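Local atomic coordinates of probable ribosomal RNA small subunit methyltransferase (Thermus thermophilus, PDB entry 3DMH), a protein that methylates 16S ribosomal RNA of the small subunit at the N2 atom of a guanosine, with S-adenosylmethionine as the methyl donor. Residues Leu238-Gly243 with Val259-Asp264. Sequence-based numbering, arbitrary orientation.
Sequences LDLGAG and VGVEDD. With SAM (S-adenosylmethionine), chain D.
The carboxylate of E262 reaches from the end of strand 257-262 to the glycine-rich turn 241-243, where OE1 accepts the backbone N-H of G243 at 2.8 Å, on its anti side and 23° out of the carboxylate plane. CG lies anti to the backbone N (chi1 170°) and the chain then bends at chi2, which lifts the acid end to the turn. Both oxygens have two partners: OE1 also takes the ribose hydroxyl O3' of S-adenosylmethionine at 2.7 Å, while OE2 takes SAM O2' at 2.6 Å and, through its anti lone pair, the N-H of D264, the N-cap of helix 265-277. An alanine in place of E262 would probably leave both ribose hydroxyls and the G243 and D264 N-H groups without this shared acceptor. Earlier along the two strands, the parallel pairing is regular: D239 N donates to V259 O, and D239 O accepts from V261 N at 3.0 Å. V261 O ends the ladder as a double acceptor, gripped by G241 N at 2.8 Å and by A242 N, which comes from above the carbonyl plane. The same turn offers G241 O to the SAM amino group, with SAM N 2.8 Å away. Its glycines give the cofactor room, since a CB on G241 or G243 would collide with it. D239 OD2 is satisfied by T248 OG1. On the face shared by L238, L240, V259 and V261, contact is apolar: L240 CD2 lies 3.7 Å from V261 CG2, and L238 CD1 meets both V259 CG1 and V261 CG1. S216, D288 and V289 add further bonds to SAM. This beta-alpha-beta unit, its glycine-rich turn and ribose-binding acid are characteristic of the cofactor-binding half of the Rossmann-like class I methyltransferase fold.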
loop_
_atom_site.group_PDB
_atom_site.type_symbol
_atom_site.label_atom_id
_atom_site.label_comp_id
_atom_site.label_asym_id
_atom_site.label_seq_id
_atom_site.Cartn_x
_atom_site.Cartn_y
_atom_site.Cartn_z
ATOM N N LEU A 238 11.690 3.201 -14.676
ATOM C CA LEU A 238 11.229 3.088 -13.298
ATOM C C LEU A 238 9.734 3.350 -13.293
ATOM O O LEU A 238 9.305 4.373 -13.834
ATOM C CB LEU A 238 11.906 4.125 -12.407
ATOM C CG LEU A 238 11.521 4.115 -10.920
ATOM C CD1 LEU A 238 11.942 2.822 -10.240
ATOM C CD2 LEU A 238 12.237 5.283 -10.250
ATOM N N ASP A 239 8.975 2.427 -12.695
ATOM C CA ASP A 239 7.516 2.565 -12.559
ATOM C C ASP A 239 7.265 2.888 -11.087
ATOM O O ASP A 239 7.434 2.009 -10.221
ATOM C CB ASP A 239 6.824 1.258 -12.981
ATOM C CG ASP A 239 5.304 1.319 -12.912
ATOM O OD1 ASP A 239 4.736 2.304 -12.414
ATOM O OD2 ASP A 239 4.698 0.322 -13.345
ATOM N N LEU A 240 6.907 4.151 -10.803
ATOM C CA LEU A 240 6.686 4.590 -9.418
ATOM C C LEU A 240 5.277 4.222 -8.987
ATOM O O LEU A 240 4.279 4.797 -9.475
ATOM C CB LEU A 240 6.885 6.106 -9.287
ATOM C CG LEU A 240 8.297 6.648 -9.452
ATOM C CD1 LEU A 240 8.304 8.149 -9.641
ATOM C CD2 LEU A 240 9.155 6.276 -8.246
ATOM N N GLY A 241 5.173 3.280 -8.050
ATOM C CA GLY A 241 3.885 2.813 -7.581
ATOM C C GLY A 241 3.356 1.794 -8.555
ATOM O O GLY A 241 2.301 1.980 -9.144
ATOM N N ALA A 242 4.098 0.702 -8.730
ATOM C CA ALA A 242 3.844 -0.217 -9.867
ATOM C C ALA A 242 2.549 -1.022 -9.749
ATOM O O ALA A 242 2.023 -1.514 -10.776
ATOM C CB ALA A 242 5.059 -1.173 -10.101
ATOM N N GLY A 243 2.012 -1.181 -8.539
ATOM C CA GLY A 243 0.799 -1.985 -8.379
ATOM C C GLY A 243 0.958 -3.409 -8.885
ATOM O O GLY A 243 2.059 -3.965 -8.788
ATOM N N VAL A 259 12.099 -1.481 -13.615
ATOM C CA VAL A 259 12.124 -1.607 -12.160
ATOM C C VAL A 259 10.818 -1.018 -11.660
ATOM O O VAL A 259 10.522 0.137 -11.961
ATOM C CB VAL A 259 13.268 -0.813 -11.530
ATOM C CG1 VAL A 259 13.208 -0.916 -9.992
ATOM C CG2 VAL A 259 14.611 -1.326 -12.029
ATOM N N GLY A 260 10.022 -1.814 -10.943
ATOM C CA GLY A 260 8.786 -1.320 -10.320
ATOM C C GLY A 260 9.083 -1.148 -8.847
ATOM O O GLY A 260 9.701 -2.019 -8.238
ATOM N N VAL A 261 8.680 0.000 -8.294
ATOM C CA VAL A 261 8.735 0.214 -6.838
ATOM C C VAL A 261 7.316 0.354 -6.340
ATOM O O VAL A 261 6.484 1.020 -6.954
ATOM C CB VAL A 261 9.598 1.419 -6.404
ATOM C CG1 VAL A 261 11.085 1.119 -6.664
ATOM C CG2 VAL A 261 9.208 2.751 -7.071
ATOM N N GLU A 262 7.045 -0.317 -5.225
ATOM C CA GLU A 262 5.671 -0.426 -4.721
ATOM C C GLU A 262 5.728 -0.612 -3.202
ATOM O O GLU A 262 6.468 -1.501 -2.721
ATOM C CB GLU A 262 4.985 -1.614 -5.408
ATOM C CG GLU A 262 3.644 -2.023 -4.828
ATOM C CD GLU A 262 2.647 -0.878 -4.804
ATOM O OE1 GLU A 262 2.337 -0.335 -5.885
ATOM O OE2 GLU A 262 2.182 -0.548 -3.699
ATOM N N ASP A 263 5.000 0.214 -2.446
ATOM C CA ASP A 263 5.101 0.178 -0.991
ATOM C C ASP A 263 4.300 -0.973 -0.387
ATOM O O ASP A 263 4.562 -1.343 0.758
ATOM C CB ASP A 263 4.578 1.500 -0.438
ATOM C CG ASP A 263 4.775 1.643 1.056
ATOM O OD1 ASP A 263 5.942 1.688 1.502
ATOM O OD2 ASP A 263 3.750 1.767 1.796
ATOM N N ASP A 264 3.286 -1.459 -1.113
ATOM C CA ASP A 264 2.385 -2.464 -0.570
ATOM C C ASP A 264 2.807 -3.889 -0.958
ATOM O O ASP A 264 2.860 -4.206 -2.132
ATOM C CB ASP A 264 0.943 -2.209 -1.061
ATOM C CG ASP A 264 0.035 -3.377 -0.791
ATOM O OD1 ASP A 264 0.064 -3.867 0.330
ATOM O OD2 ASP A 264 -0.700 -3.809 -1.721
HETATM N N SAM D . 0.842 1.605 -11.509
HETATM C CA SAM D . -0.401 0.858 -11.112
HETATM C C SAM D . -1.464 1.078 -12.166
HETATM O O SAM D . -1.240 1.977 -12.988
HETATM O OXT SAM D . -2.503 0.396 -12.147
HETATM C CB SAM D . -0.941 1.350 -9.766
HETATM C CG SAM D . -1.313 2.833 -9.700
HETATM S SD SAM D . -2.055 3.262 -8.092
HETATM C CE SAM D . -2.980 4.768 -8.508
HETATM C "C5'" SAM D . -0.706 3.972 -7.103
HETATM C "C4'" SAM D . 0.216 2.907 -6.533
HETATM O "O4'" SAM D . 1.138 3.618 -5.710
HETATM C "C3'" SAM D . -0.475 1.847 -5.664
HETATM O "O3'" SAM D . -0.187 0.529 -6.114
HETATM C "C2'" SAM D . 0.075 2.130 -4.262
HETATM O "O2'" SAM D . 0.155 1.008 -3.405
HETATM C "C1'" SAM D . 1.423 2.737 -4.642
HETATM N N9 SAM D . 2.019 3.459 -3.534
HETATM C C8 SAM D . 1.392 4.162 -2.508
HETATM N N7 SAM D . 2.338 4.708 -1.704
HETATM C C5 SAM D . 3.569 4.339 -2.205
HETATM C C6 SAM D . 4.886 4.559 -1.785
HETATM N N6 SAM D . 5.155 5.247 -0.667
HETATM N N1 SAM D . 5.901 4.031 -2.549
HETATM C C2 SAM D . 5.646 3.293 -3.684
HETATM N N3 SAM D . 4.348 3.010 -4.092
HETATM C C4 SAM D . 3.352 3.549 -3.354
#